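Local coordinates for 3-dehydroquinate dehydratase (Clostridium difficile, PDB 4H3D), which catalyses the cis-dehydration of 3-dehydroquinate to 3-dehydroshikimate through an imine intermediate, the third step of the chorismate pathway to aromatic amino acids, at residues E17-I22 with S248-L253; T84-V89 with L116-L121; A176-N181 with M207-M212. All coordinates share one frame; numbering follows the deposited sequence. Where two conformers were deposited one is given.

In the fold
All three contacts belong to one TIM barrel. Contact 1 joins the start of the first barrel strand, 21-26, to the last helix, 243-256. Contacts 2 and 3 sit at the C-terminal ends of strand pairs 81-84/116-120 and 172-177/205-208, where the active site opens. Their centres are about 19 Å apart, and the bound pyranone SHL lies between them: R86 of contact 2 hydrogen-bonds to it and M207 of contact 3 packs on it, while H147 is close to both. Contact 1 keeps its distance, its centre about 25 Å and 20 Å from those of contacts 2 and 3; the I22 side chain is about 10 Å from SHL. Contacts 1 and 3 also touch the second subunit.

Contact 1 of 3, residues E17-I22 with S248-L253; sequences EGRPKI and SVLNLL
R19 reaches out from the loop before strand 21-26 and crosses L250 of the last helix at about a right angle. Its CG stands anti to the backbone N (chi1 -156°), and CD lies 3.7 Å from L250 CB; the bend at chi3 turns NE. L250 lies over one face of the guanidinium, with CD1 3.8 Å above the plane and displaced toward the rim. N251, one residue further along the helix, comes in at the guanidinium edge: R19 NH1 donates to N251 OD1 over 2.9 Å, within the guanidinium plane but from above the amide plane of N251. N247 OD1, a turn earlier in the helix, takes a second bond from NH1. At another edge, NE and NH2 both donate to the carbonyl O of P20, close to the guanidinium plane, so the group's rotation is fixed from two directions. The I22 and L250 side chains also meet tightly, CG1 to CD1 at 3.4 Å, and L250 touches T228 in the eighth strand. The last helix lies outside the seam where strands 21-26 and 227-229 pair to close the TIM barrel.

Contact 2 of 3, residues T84-V89 with L116-L121; sequences TFRSVV and LIDVEL. With SHL (5-hydroxy-6-methyl-4-oxo-4H-pyran-2-carboxylic acid), chain I.
The R86 guanidinium has T84 CG2 over one face, 3.4 Å above the plane and offset toward the rim, while the carboxylates of D118 and E120 meet it at the edge. D118 and E120, near the end of strand 116-120, and R86, just after strand 81-84, make a salt-bridge network at the C-terminal mouth of the TIM barrel. D118 is gripped end-on, NH1 donating to OD1 and NH2 to OD2 (2.8 Å). Guanidinium and D118 carboxylate planes are 55° apart, and both oxygens are met from above the carboxylate plane. S145 OG is a further partner of D118 OD1. On E120 the division is cleaner: R86 NH1 uses the anti lone pair of OE2 at 3.1 Å, and the backbone N of S87 uses the syn one at 2.8 Å. The arginine chain bends at chi2 and chi3, turning CD and NE. Its NH2 also donates a hydrogen bond to OAC of the bound pyranone, at 3.2 Å. Gripped by two carboxylates, the 3-dehydroquinate-binding R86 is held in place, consistent with a second-shell role for D118 and E120. T84 OG1 lies against D118 CB and is itself bonded to E50, another substrate-binding residue. Between the diverging backbones, one water links F85 N to D118 O and a second joins F85 O to the same carbonyl. S87 OG, held between its backbone N and carbonyl carbon (chi1 80°), bonds to E120 OE1 at 2.8 Å, on the syn side and 26° out of the carboxylate plane.

Contact 3 of 3, residues A176-N181 with M207-M212; sequences AVMPQN and MSMSGM. With SHL (5-hydroxy-6-methyl-4-oxo-4H-pyran-2-carboxylic acid), chain I.
V177 O takes the backbone N-H of M209 at 2.9 Å, and S208 CA adds a CA-H...O contact to the same oxygen. With V177 N bonded to M207 O at 3.1 Å, this is regular parallel pairing that runs out as both chains turn into loops. A176 and M207 share the face toward the pocket, where A176 CB meets M207 CG. M207 is deposited in two conformers; in one of them, SD sits above the plane of the bound pyranone, 3.3 Å from ring atom CAK, a contact that depends on that conformer. Past the strands, M178 and M209 cross at about a right angle and meet through their methyls, CE to CE at 3.7 Å. M178 starts with CG anti to its backbone N (chi1 -176°); the bend at chi2 puts SD beside S210 CB, and the one at chi3 turns CE toward M209. P179 sets its ring against S208 and the backbone that follows: CD lies 3.1 Å from M209 O, and S208 OG is close to both CG and CD. At the far end M212 SD presses on the backbone of N181, 3.3 Å from its C. N181 OD1 caps helix 182-199 through D184 N, and P179, S208 and M212 all rest on V185 of that helix, the connection between strands 172-177 and 205-208 in this beta-alpha-beta unit; M212 also packs on I222 of the second subunit.

Contact 1 of 3, residues E17-I22 with S248-L253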
ATOM      1  N   GLU B  17      18.826  -4.322   1.269  1.00 41.13           N
ATOM      2  CA  GLU B  17      19.180  -3.059   1.908  1.00 44.75           C
ATOM      3  C   GLU B  17      18.281  -1.951   1.370  1.00 43.65           C
ATOM      4  O   GLU B  17      17.966  -1.922   0.177  1.00 43.54           O
ATOM      5  CB  GLU B  17      20.664  -2.727   1.632  1.00 46.50           C
ATOM      6  CG  GLU B  17      21.229  -1.575   2.446  1.00 54.31           C
ATOM      7  CD  GLU B  17      22.724  -1.325   2.188  1.00 62.35           C
ATOM      8  OE1 GLU B  17      23.310  -1.994   1.305  1.00 64.71           O
ATOM      9  OE2 GLU B  17      23.308  -0.451   2.870  1.00 67.99           O
ATOM     10  N   GLY B  18      17.857  -1.055   2.259  1.00 43.77           N
ATOM     11  CA  GLY B  18      17.040   0.093   1.892  1.00 42.64           C
ATOM     12  C   GLY B  18      15.694  -0.189   1.229  1.00 40.09           C
ATOM     13  O   GLY B  18      14.929  -1.065   1.645  1.00 40.64           O
ATOM     14  N   ARG B  19      15.418   0.575   0.185  1.00 36.71           N
ATOM     15  CA  ARG B  19      14.181   0.495  -0.531  1.00 33.93           C
ATOM     16  C   ARG B  19      14.161  -0.833  -1.302  1.00 30.33           C
ATOM     17  O   ARG B  19      15.203  -1.271  -1.769  1.00 29.64           O
ATOM     18  CB  ARG B  19      14.112   1.660  -1.510  1.00 35.73           C
ATOM     19  CG  ARG B  19      12.711   2.061  -1.917  1.00 39.71           C
ATOM     20  CD  ARG B  19      12.724   2.754  -3.260  1.00 41.08           C
ATOM     21  NE  ARG B  19      13.020   1.773  -4.295  1.00 40.19           N
ATOM     22  CZ  ARG B  19      12.972   2.002  -5.597  1.00 40.77           C
ATOM     23  NH1 ARG B  19      12.637   3.200  -6.061  1.00 37.61           N
ATOM     24  NH2 ARG B  19      13.261   1.016  -6.442  1.00 40.58           N
ATOM     25  N   PRO B  20      12.987  -1.486  -1.412  1.00 27.15           N
ATOM     26  CA  PRO B  20      12.929  -2.702  -2.204  1.00 25.14           C
ATOM     27  C   PRO B  20      13.357  -2.435  -3.629  1.00 24.29           C
ATOM     28  O   PRO B  20      13.131  -1.338  -4.145  1.00 23.18           O
ATOM     29  CB  PRO B  20      11.446  -3.062  -2.188  1.00 26.89           C
ATOM     30  CG  PRO B  20      10.943  -2.479  -0.925  1.00 27.81           C
ATOM     31  CD  PRO B  20      11.748  -1.268  -0.655  1.00 29.64           C
ATOM     32  N   LYS B  21      13.942  -3.434  -4.265  1.00 22.56           N
ATOM     33  CA  LYS B  21      14.393  -3.299  -5.639  1.00 22.96           C
ATOM     34  C   LYS B  21      13.268  -3.692  -6.578  1.00 22.28           C
ATOM     35  O   LYS B  21      12.474  -4.593  -6.276  1.00 21.59           O
ATOM     36  CB  LYS B  21      15.637  -4.158  -5.877  1.00 23.34           C
ATOM     37  CG  LYS B  21      16.753  -3.942  -4.817  1.00 28.04           C
ATOM     38  CD  LYS B  21      17.201  -2.493  -4.728  1.00 31.70           C
ATOM     39  CE  LYS B  21      18.286  -2.306  -3.663  1.00 36.11           C
ATOM     40  NZ  LYS B  21      17.733  -2.484  -2.269  1.00 37.35           N
ATOM     41  N   ILE B  22      13.192  -3.012  -7.710  1.00 22.25           N
ATOM     42  CA  ILE B  22      12.154  -3.281  -8.695  1.00 22.66           C
ATOM     43  C   ILE B  22      12.697  -4.107  -9.837  1.00 21.70           C
ATOM     44  O   ILE B  22      13.728  -3.745 -10.459  1.00 19.37           O
ATOM     45  CB  ILE B  22      11.593  -1.979  -9.300  1.00 25.06           C
ATOM     46  CG1 ILE B  22      10.959  -1.121  -8.216  1.00 27.60           C
ATOM     47  CG2 ILE B  22      10.544  -2.303 -10.384  1.00 27.51           C
ATOM     48  CD1 ILE B  22      10.454   0.224  -8.717  1.00 28.28           C
ATOM     49  N   SER B 248       7.565   5.277  -8.220  1.00 34.90           N
ATOM     50  CA  SER B 248       7.071   6.465  -7.545  1.00 38.29           C
ATOM     51  C   SER B 248       6.517   6.144  -6.162  1.00 35.01           C
ATOM     52  O   SER B 248       6.809   6.839  -5.203  1.00 32.89           O
ATOM     53  CB  SER B 248       5.993   7.145  -8.383  1.00 40.61           C
ATOM     54  OG  SER B 248       6.504   7.489  -9.650  1.00 47.82           O
ATOM     55  N   VAL B 249       5.715   5.089  -6.067  1.00 32.73           N
ATOM     56  CA  VAL B 249       5.131   4.697  -4.779  1.00 31.82           C
ATOM     57  C   VAL B 249       6.208   4.259  -3.771  1.00 29.82           C
ATOM     58  O   VAL B 249       6.158   4.644  -2.599  1.00 31.32           O
ATOM     59  CB  VAL B 249       4.080   3.594  -4.934  1.00 29.75           C
ATOM     60  CG1 VAL B 249       3.500   3.213  -3.559  1.00 31.79           C
ATOM     61  CG2 VAL B 249       2.953   4.058  -5.858  1.00 33.79           C
ATOM     62  N   LEU B 250       7.182   3.471  -4.227  1.00 27.80           N
ATOM     63  CA  LEU B 250       8.252   3.022  -3.357  1.00 27.25           C
ATOM     64  C   LEU B 250       9.050   4.201  -2.791  1.00 28.33           C
ATOM     65  O   LEU B 250       9.456   4.182  -1.626  1.00 28.31           O
ATOM     66  CB  LEU B 250       9.181   2.058  -4.083  1.00 26.61           C
ATOM     67  CG  LEU B 250       8.571   0.744  -4.560  1.00 27.99           C
ATOM     68  CD1 LEU B 250       9.646  -0.115  -5.252  1.00 30.20           C
ATOM     69  CD2 LEU B 250       7.983   0.003  -3.430  1.00 24.51           C
ATOM     70  N   ASN B 251       9.286   5.218  -3.615  1.00 30.66           N
ATOM     71  CA  ASN B 251      10.022   6.400  -3.155  1.00 32.96           C
ATOM     72  C   ASN B 251       9.201   7.184  -2.148  1.00 34.39           C
ATOM     73  O   ASN B 251       9.737   7.719  -1.179  1.00 35.26           O
ATOM     74  CB  ASN B 251      10.414   7.296  -4.325  1.00 36.03           C
ATOM     75  CG  ASN B 251      11.537   6.711  -5.162  1.00 38.85           C
ATOM     76  OD1 ASN B 251      12.198   5.734  -4.761  1.00 36.77           O
ATOM     77  ND2 ASN B 251      11.780   7.314  -6.325  1.00 44.43           N
ATOM     78  N   LEU B 252       7.899   7.248  -2.383  1.00 34.77           N
ATOM     79  CA  LEU B 252       6.996   7.937  -1.470  1.00 38.48           C
ATOM     80  C   LEU B 252       6.987   7.255  -0.083  1.00 36.77           C
ATOM     81  O   LEU B 252       6.972   7.932   0.948  1.00 36.46           O
ATOM     82  CB  LEU B 252       5.582   7.976  -2.063  1.00 40.28           C
ATOM     83  CG  LEU B 252       4.497   8.676  -1.245  1.00 45.84           C
ATOM     84  CD1 LEU B 252       4.811  10.165  -1.095  1.00 51.28           C
ATOM     85  CD2 LEU B 252       3.137   8.477  -1.900  1.00 47.82           C
ATOM     86  N   LEU B 253       6.988   5.925  -0.067  1.00 32.99           N
ATOM     87  CA  LEU B 253       7.000   5.168   1.199  1.00 33.45           C
ATOM     88  C   LEU B 253       8.382   5.188   1.876  1.00 35.71           C
ATOM     89  O   LEU B 253       8.470   5.190   3.110  1.00 39.74           O
ATOM     90  CB  LEU B 253       6.501   3.723   0.994  1.00 29.99           C
ATOM     91  CG  LEU B 253       5.019   3.587   0.583  1.00 29.94           C
ATOM     92  CD1 LEU B 253       4.659   2.157   0.094  1.00 26.27           C
ATOM     93  CD2 LEU B 253       4.100   3.999   1.699  1.00 28.09           C
TER

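Contact 2 of 3, residues T84-V89 with L116-L121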
ATOM      1  N   THR B  84      14.773 -16.731 -15.800  1.00 17.61           N
ATOM      2  CA  THR B  84      13.668 -17.521 -15.254  1.00 17.64           C
ATOM      3  C   THR B  84      12.920 -18.328 -16.314  1.00 16.87           C
ATOM      4  O   THR B  84      12.307 -17.758 -17.209  1.00 19.20           O
ATOM      5  CB  THR B  84      12.581 -16.615 -14.558  1.00 17.15           C
ATOM      6  OG1 THR B  84      13.176 -15.845 -13.493  1.00 20.90           O
ATOM      7  CG2 THR B  84      11.424 -17.491 -13.967  1.00 17.61           C
ATOM      8  N   PHE B  85      12.967 -19.657 -16.209  1.00 17.93           N
ATOM      9  CA  PHE B  85      12.079 -20.505 -17.012  1.00 18.41           C
ATOM     10  C   PHE B  85      10.975 -20.916 -16.042  1.00 19.32           C
ATOM     11  O   PHE B  85      11.213 -21.710 -15.128  1.00 18.47           O
ATOM     12  CB  PHE B  85      12.749 -21.766 -17.587  1.00 19.84           C
ATOM     13  CG  PHE B  85      11.809 -22.585 -18.470  1.00 18.68           C
ATOM     14  CD1 PHE B  85      10.843 -23.401 -17.915  1.00 18.58           C
ATOM     15  CD2 PHE B  85      11.867 -22.477 -19.844  1.00 24.57           C
ATOM     16  CE1 PHE B  85       9.958 -24.109 -18.731  1.00 20.14           C
ATOM     17  CE2 PHE B  85      11.003 -23.179 -20.646  1.00 22.74           C
ATOM     18  CZ  PHE B  85      10.052 -23.990 -20.092  1.00 24.14           C
ATOM     19  N   ARG B  86       9.795 -20.310 -16.199  1.00 19.45           N
ATOM     20  CA  ARG B  86       8.633 -20.596 -15.362  1.00 19.85           C
ATOM     21  C   ARG B  86       7.908 -21.793 -15.959  1.00 22.13           C
ATOM     22  O   ARG B  86       7.495 -21.758 -17.112  1.00 20.83           O
ATOM     23  CB  ARG B  86       7.717 -19.357 -15.324  1.00 19.44           C
ATOM     24  CG  ARG B  86       6.506 -19.480 -14.424  1.00 19.90           C
ATOM     25  CD  ARG B  86       6.859 -19.750 -12.937  1.00 18.66           C
ATOM     26  NE  ARG B  86       7.548 -18.631 -12.292  1.00 21.99           N
ATOM     27  CZ  ARG B  86       8.762 -18.677 -11.740  1.00 23.02           C
ATOM     28  NH1 ARG B  86       9.457 -19.816 -11.702  1.00 24.20           N
ATOM     29  NH2 ARG B  86       9.262 -17.584 -11.175  1.00 19.70           N
ATOM     30  N   SER B  87       7.782 -22.870 -15.192  1.00 23.03           N
ATOM     31  CA  SER B  87       7.155 -24.075 -15.713  1.00 26.37           C
ATOM     32  C   SER B  87       5.632 -23.929 -15.796  1.00 26.98           C
ATOM     33  O   SER B  87       5.016 -23.088 -15.116  1.00 22.70           O
ATOM     34  CB  SER B  87       7.538 -25.305 -14.865  1.00 26.84           C
ATOM     35  OG  SER B  87       6.762 -25.359 -13.683  1.00 35.84           O
ATOM     36  N   VAL B  88       5.038 -24.750 -16.648  1.00 29.58           N
ATOM     37  CA  VAL B  88       3.597 -24.745 -16.874  1.00 30.11           C
ATOM     38  C   VAL B  88       2.808 -24.903 -15.587  1.00 31.50           C
ATOM     39  O   VAL B  88       1.815 -24.212 -15.382  1.00 31.60           O
ATOM     40  CB  VAL B  88       3.190 -25.850 -17.877  1.00 31.11           C
ATOM     41  CG1 VAL B  88       1.663 -26.016 -17.929  1.00 32.50           C
ATOM     42  CG2 VAL B  88       3.764 -25.546 -19.271  1.00 29.12           C
ATOM     43  N   VAL B  89       3.267 -25.774 -14.695  1.00 30.87           N
ATOM     44  CA  VAL B  89       2.528 -26.021 -13.461  1.00 32.28           C
ATOM     45  C   VAL B  89       2.489 -24.789 -12.566  1.00 30.68           C
ATOM     46  O   VAL B  89       1.610 -24.669 -11.729  1.00 31.27           O
ATOM     47  CB  VAL B  89       3.086 -27.233 -12.669  1.00 33.87           C
ATOM     48  CG1 VAL B  89       3.196 -28.437 -13.576  1.00 38.31           C
ATOM     49  CG2 VAL B  89       4.425 -26.908 -12.045  1.00 32.94           C
ATOM     50  N   LEU B 116      21.373 -13.796 -11.661  1.00 21.22           N
ATOM     51  CA  LEU B 116      20.489 -14.642 -10.853  1.00 21.69           C
ATOM     52  C   LEU B 116      19.702 -15.580 -11.749  1.00 20.34           C
ATOM     53  O   LEU B 116      19.482 -15.296 -12.925  1.00 19.51           O
ATOM     54  CB  LEU B 116      19.435 -13.825 -10.076  1.00 21.81           C
ATOM     55  CG  LEU B 116      19.830 -12.540  -9.364  1.00 26.35           C
ATOM     56  CD1 LEU B 116      19.677 -11.337 -10.304  1.00 23.24           C
ATOM     57  CD2 LEU B 116      18.964 -12.332  -8.144  1.00 26.41           C
ATOM     58  N   ILE B 117      19.270 -16.694 -11.175  1.00 20.71           N
ATOM     59  CA  ILE B 117      18.364 -17.612 -11.843  1.00 20.54           C
ATOM     60  C   ILE B 117      17.254 -17.947 -10.870  1.00 20.65           C
ATOM     61  O   ILE B 117      17.467 -17.915  -9.661  1.00 20.02           O
ATOM     62  CB  ILE B 117      19.034 -18.946 -12.318  1.00 19.94           C
ATOM     63  CG1 ILE B 117      19.725 -19.672 -11.150  1.00 21.33           C
ATOM     64  CG2 ILE B 117      19.999 -18.669 -13.423  1.00 22.57           C
ATOM     65  CD1 ILE B 117      20.194 -21.129 -11.503  1.00 22.20           C
ATOM     66  N   ASP B 118      16.079 -18.264 -11.404  1.00 19.71           N
ATOM     67  CA  ASP B 118      14.929 -18.647 -10.576  1.00 23.38           C
ATOM     68  C   ASP B 118      14.673 -20.135 -10.780  1.00 23.55           C
ATOM     69  O   ASP B 118      14.431 -20.579 -11.909  1.00 27.72           O
ATOM     70  CB  ASP B 118      13.696 -17.784 -10.935  1.00 25.07           C
ATOM     71  CG  ASP B 118      12.400 -18.223 -10.213  1.00 27.77           C
ATOM     72  OD1 ASP B 118      12.089 -19.429 -10.221  1.00 24.21           O
ATOM     73  OD2 ASP B 118      11.650 -17.343  -9.713  1.00 27.02           O
ATOM     74  N   VAL B 119      14.784 -20.909  -9.697  1.00 22.43           N
ATOM     75  CA  VAL B 119      14.514 -22.337  -9.751  1.00 22.86           C
ATOM     76  C   VAL B 119      13.308 -22.656  -8.839  1.00 21.87           C
ATOM     77  O   VAL B 119      13.189 -22.133  -7.748  1.00 21.85           O
ATOM     78  CB  VAL B 119      15.766 -23.188  -9.384  1.00 23.33           C
ATOM     79  CG1 VAL B 119      16.967 -22.763 -10.251  1.00 29.41           C
ATOM     80  CG2 VAL B 119      16.111 -23.057  -7.959  1.00 26.57           C
ATOM     81  N   GLU B 120      12.428 -23.525  -9.305  1.00 21.29           N
ATOM     82  CA  GLU B 120      11.200 -23.845  -8.584  1.00 20.30           C
ATOM     83  C   GLU B 120      11.366 -24.938  -7.524  1.00 20.74           C
ATOM     84  O   GLU B 120      11.858 -26.025  -7.827  1.00 20.76           O
ATOM     85  CB  GLU B 120      10.138 -24.253  -9.604  1.00 20.87           C
ATOM     86  CG  GLU B 120       9.708 -23.115 -10.455  1.00 24.18           C
ATOM     87  CD  GLU B 120       9.054 -23.547 -11.755  1.00 31.71           C
ATOM     88  OE1 GLU B 120       8.943 -24.770 -11.999  1.00 33.75           O
ATOM     89  OE2 GLU B 120       8.668 -22.655 -12.533  1.00 24.55           O
ATOM     90  N   LEU B 121      10.931 -24.640  -6.291  1.00 20.17           N
ATOM     91  CA  LEU B 121      10.950 -25.598  -5.169  1.00 19.31           C
ATOM     92  C   LEU B 121      10.347 -26.966  -5.562  1.00 20.41           C
ATOM     93  O   LEU B 121      10.854 -28.026  -5.190  1.00 21.74           O
ATOM     94  CB  LEU B 121      10.144 -25.032  -4.002  1.00 21.04           C
ATOM     95  CG  LEU B 121      10.094 -25.866  -2.721  1.00 20.93           C
ATOM     96  CD1 LEU B 121      11.493 -26.049  -2.133  1.00 22.76           C
ATOM     97  CD2 LEU B 121       9.155 -25.235  -1.709  1.00 20.61           C
TER
HETATM   98  OAD SHL I 302       4.582 -10.026 -10.531  1.00 37.96           O
HETATM   99  CAH SHL I 302       3.920 -11.094 -10.543  1.00 43.51           C
HETATM  100  OAA SHL I 302       2.680 -11.086 -10.751  1.00 41.03           O
HETATM  101  CAK SHL I 302       4.620 -12.343 -10.316  1.00 39.73           C
HETATM  102  OAG SHL I 302       6.035 -12.293 -10.077  1.00 36.68           O
HETATM  103  CAF SHL I 302       6.764 -13.499 -10.050  1.00 38.55           C
HETATM  104  CAL SHL I 302       8.115 -13.438  -9.960  1.00 38.12           C
HETATM  105  CAJ SHL I 302       6.072 -14.647 -10.219  1.00 40.48           C
HETATM  106  OAC SHL I 302       6.726 -15.806 -10.226  1.00 37.58           O
HETATM  107  CAI SHL I 302       4.715 -14.648 -10.376  1.00 39.11           C
HETATM  108  CAE SHL I 302       3.997 -13.518 -10.419  1.00 38.84           C
HETATM  109  OAB SHL I 302       4.066 -15.795 -10.499  1.00 38.37           O
HETATM  110  O   HOH W   1      14.850 -21.075 -14.556  1.00 21.28           O
HETATM  111  O   HOH W   2      12.067 -21.891 -12.609  1.00 22.45           O

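Contact 3 of 3, residues A176-N181 with M207-M212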
ATOM      1  N   ALA B 176       4.771 -16.639  -4.031  1.00 17.81           N
ATOM      2  CA  ALA B 176       3.647 -15.882  -4.590  1.00 18.26           C
ATOM      3  C   ALA B 176       2.372 -16.708  -4.363  1.00 17.62           C
ATOM      4  O   ALA B 176       2.309 -17.882  -4.748  1.00 19.43           O
ATOM      5  CB  ALA B 176       3.861 -15.617  -6.082  1.00 17.28           C
ATOM      6  N   VAL B 177       1.367 -16.093  -3.750  1.00 18.01           N
ATOM      7  CA  VAL B 177       0.125 -16.784  -3.401  1.00 19.85           C
ATOM      8  C   VAL B 177      -1.095 -15.997  -3.871  1.00 21.25           C
ATOM      9  O   VAL B 177      -1.005 -14.798  -4.148  1.00 22.86           O
ATOM     10  CB  VAL B 177       0.042 -17.038  -1.882  1.00 19.90           C
ATOM     11  CG1 VAL B 177       1.217 -17.937  -1.440  1.00 20.94           C
ATOM     12  CG2 VAL B 177       0.039 -15.716  -1.092  1.00 19.79           C
ATOM     13  N   MET B 178      -2.232 -16.677  -3.964  1.00 21.07           N
ATOM     14  CA  MET B 178      -3.452 -16.059  -4.463  1.00 21.31           C
ATOM     15  C   MET B 178      -4.447 -15.846  -3.315  1.00 21.69           C
ATOM     16  O   MET B 178      -4.864 -16.812  -2.667  1.00 22.83           O
ATOM     17  CB  MET B 178      -4.092 -16.952  -5.534  1.00 23.16           C
ATOM     18  CG  MET B 178      -5.351 -16.352  -6.204  1.00 23.72           C
ATOM     19  SD  MET B 178      -4.944 -14.863  -7.175  1.00 32.67           S
ATOM     20  CE  MET B 178      -3.959 -15.542  -8.508  1.00 27.91           C
ATOM     21  N   PRO B 179      -4.853 -14.584  -3.067  1.00 21.09           N
ATOM     22  CA  PRO B 179      -5.836 -14.421  -2.002  1.00 22.78           C
ATOM     23  C   PRO B 179      -7.233 -14.787  -2.470  1.00 24.99           C
ATOM     24  O   PRO B 179      -7.571 -14.539  -3.619  1.00 23.99           O
ATOM     25  CB  PRO B 179      -5.784 -12.918  -1.703  1.00 24.46           C
ATOM     26  CG  PRO B 179      -5.447 -12.294  -3.015  1.00 22.60           C
ATOM     27  CD  PRO B 179      -4.526 -13.296  -3.722  1.00 23.20           C
ATOM     28  N   GLN B 180      -8.021 -15.376  -1.576  1.00 25.53           N
ATOM     29  CA  GLN B 180      -9.417 -15.666  -1.838  1.00 26.92           C
ATOM     30  C   GLN B 180     -10.266 -14.569  -1.169  1.00 27.66           C
ATOM     31  O   GLN B 180     -11.458 -14.419  -1.454  1.00 27.30           O
ATOM     32  CB  GLN B 180      -9.780 -17.036  -1.292  1.00 27.73           C
ATOM     33  CG  GLN B 180      -9.027 -18.181  -1.967  1.00 29.28           C
ATOM     34  CD  GLN B 180      -9.397 -19.542  -1.420  1.00 32.64           C
ATOM     35  OE1 GLN B 180     -10.165 -19.655  -0.463  1.00 38.65           O
ATOM     36  NE2 GLN B 180      -8.837 -20.591  -2.020  1.00 35.22           N
ATOM     37  N   ASN B 181      -9.639 -13.809  -0.277  1.00 26.39           N
ATOM     38  CA  ASN B 181     -10.311 -12.718   0.424  1.00 28.20           C
ATOM     39  C   ASN B 181      -9.291 -11.718   0.934  1.00 27.29           C
ATOM     40  O   ASN B 181      -8.073 -11.942   0.822  1.00 25.37           O
ATOM     41  CB  ASN B 181     -11.192 -13.260   1.551  1.00 28.83           C
ATOM     42  CG  ASN B 181     -10.420 -14.146   2.538  1.00 32.36           C
ATOM     43  OD1 ASN B 181      -9.288 -13.844   2.927  1.00 31.15           O
ATOM     44  ND2 ASN B 181     -11.055 -15.231   2.969  1.00 43.12           N
ATOM     45  N   MET B 207       4.736 -12.069  -2.416  0.50 19.72           N
ATOM     46  CA  MET B 207       3.647 -11.301  -3.005  0.50 20.90           C
ATOM     47  C   MET B 207       2.329 -12.038  -2.925  0.50 20.02           C
ATOM     48  O   MET B 207       2.279 -13.271  -2.860  0.50 18.63           O
ATOM     49  CB  MET B 207       3.918 -10.941  -4.466  0.50 21.85           C
ATOM     50  CG  MET B 207       3.770 -12.084  -5.425  0.50 21.76           C
ATOM     51  SD  MET B 207       4.139 -11.589  -7.117  0.50 31.75           S
ATOM     52  CE  MET B 207       5.854 -11.081  -6.957  0.50 35.47           C
ATOM     53  N   SER B 208       1.271 -11.240  -2.902  1.00 21.35           N
ATOM     54  CA  SER B 208      -0.094 -11.693  -2.921  1.00 22.30           C
ATOM     55  C   SER B 208      -0.545 -11.179  -4.276  1.00 20.73           C
ATOM     56  O   SER B 208      -0.461  -9.983  -4.556  1.00 23.97           O
ATOM     57  CB  SER B 208      -0.916 -11.041  -1.796  1.00 21.64           C
ATOM     58  OG  SER B 208      -2.233 -11.528  -1.815  1.00 23.26           O
ATOM     59  N   MET B 209      -0.990 -12.083  -5.123  1.00 22.25           N
ATOM     60  CA  MET B 209      -1.372 -11.756  -6.484  1.00 22.91           C
ATOM     61  C   MET B 209      -2.803 -11.185  -6.574  1.00 24.90           C
ATOM     62  O   MET B 209      -3.483 -11.056  -5.562  1.00 22.65           O
ATOM     63  CB  MET B 209      -1.222 -13.011  -7.357  1.00 26.89           C
ATOM     64  CG  MET B 209       0.227 -13.538  -7.428  1.00 27.04           C
ATOM     65  SD  MET B 209       0.418 -15.006  -8.488  1.00 35.19           S
ATOM     66  CE  MET B 209      -0.468 -16.228  -7.542  1.00 26.66           C
ATOM     67  N   SER B 210      -3.210 -10.813  -7.802  1.00 26.38           N
ATOM     68  CA  SER B 210      -4.520 -10.210  -8.119  1.00 27.92           C
ATOM     69  C   SER B 210      -4.608  -8.745  -7.640  1.00 29.05           C
ATOM     70  O   SER B 210      -3.734  -8.271  -6.911  1.00 27.38           O
ATOM     71  CB  SER B 210      -5.687 -11.009  -7.539  1.00 28.19           C
ATOM     72  OG  SER B 210      -5.907 -10.703  -6.174  1.00 28.52           O
ATOM     73  N   GLY B 211      -5.689  -8.059  -8.035  1.00 30.95           N
ATOM     74  CA  GLY B 211      -5.929  -6.640  -7.660  1.00 29.82           C
ATOM     75  C   GLY B 211      -5.955  -6.454  -6.162  1.00 29.90           C
ATOM     76  O   GLY B 211      -5.403  -5.506  -5.625  1.00 30.44           O
ATOM     77  N   MET B 212      -6.588  -7.397  -5.490  1.00 30.70           N
ATOM     78  CA  MET B 212      -6.706  -7.402  -4.044  1.00 31.39           C
ATOM     79  C   MET B 212      -5.336  -7.451  -3.339  1.00 29.29           C
ATOM     80  O   MET B 212      -5.178  -6.900  -2.250  1.00 28.59           O
ATOM     81  CB  MET B 212      -7.554  -8.632  -3.653  1.00 33.41           C
ATOM     82  CG  MET B 212      -7.915  -8.784  -2.212  1.00 38.66           C
ATOM     83  SD  MET B 212      -9.068 -10.182  -1.966  1.00 40.68           S
ATOM     84  CE  MET B 212     -10.513  -9.568  -2.811  1.00 34.47           C
TER
HETATM   85  OAD SHL I 302       4.582 -10.026 -10.531  1.00 37.96           O
HETATM   86  CAH SHL I 302       3.920 -11.094 -10.543  1.00 43.51           C
HETATM   87  OAA SHL I 302       2.680 -11.086 -10.751  1.00 41.03           O
HETATM   88  CAK SHL I 302       4.620 -12.343 -10.316  1.00 39.73           C
HETATM   89  OAG SHL I 302       6.035 -12.293 -10.077  1.00 36.68           O
HETATM   90  CAF SHL I 302       6.764 -13.499 -10.050  1.00 38.55           C
HETATM   91  CAL SHL I 302       8.115 -13.438  -9.960  1.00 38.12           C
HETATM   92  CAJ SHL I 302       6.072 -14.647 -10.219  1.00 40.48           C
HETATM   93  OAC SHL I 302       6.726 -15.806 -10.226  1.00 37.58           O
HETATM   94  CAI SHL I 302       4.715 -14.648 -10.376  1.00 39.11           C
HETATM   95  CAE SHL I 302       3.997 -13.518 -10.419  1.00 38.84           C
HETATM   96  OAB SHL I 302       4.066 -15.795 -10.499  1.00 38.37           O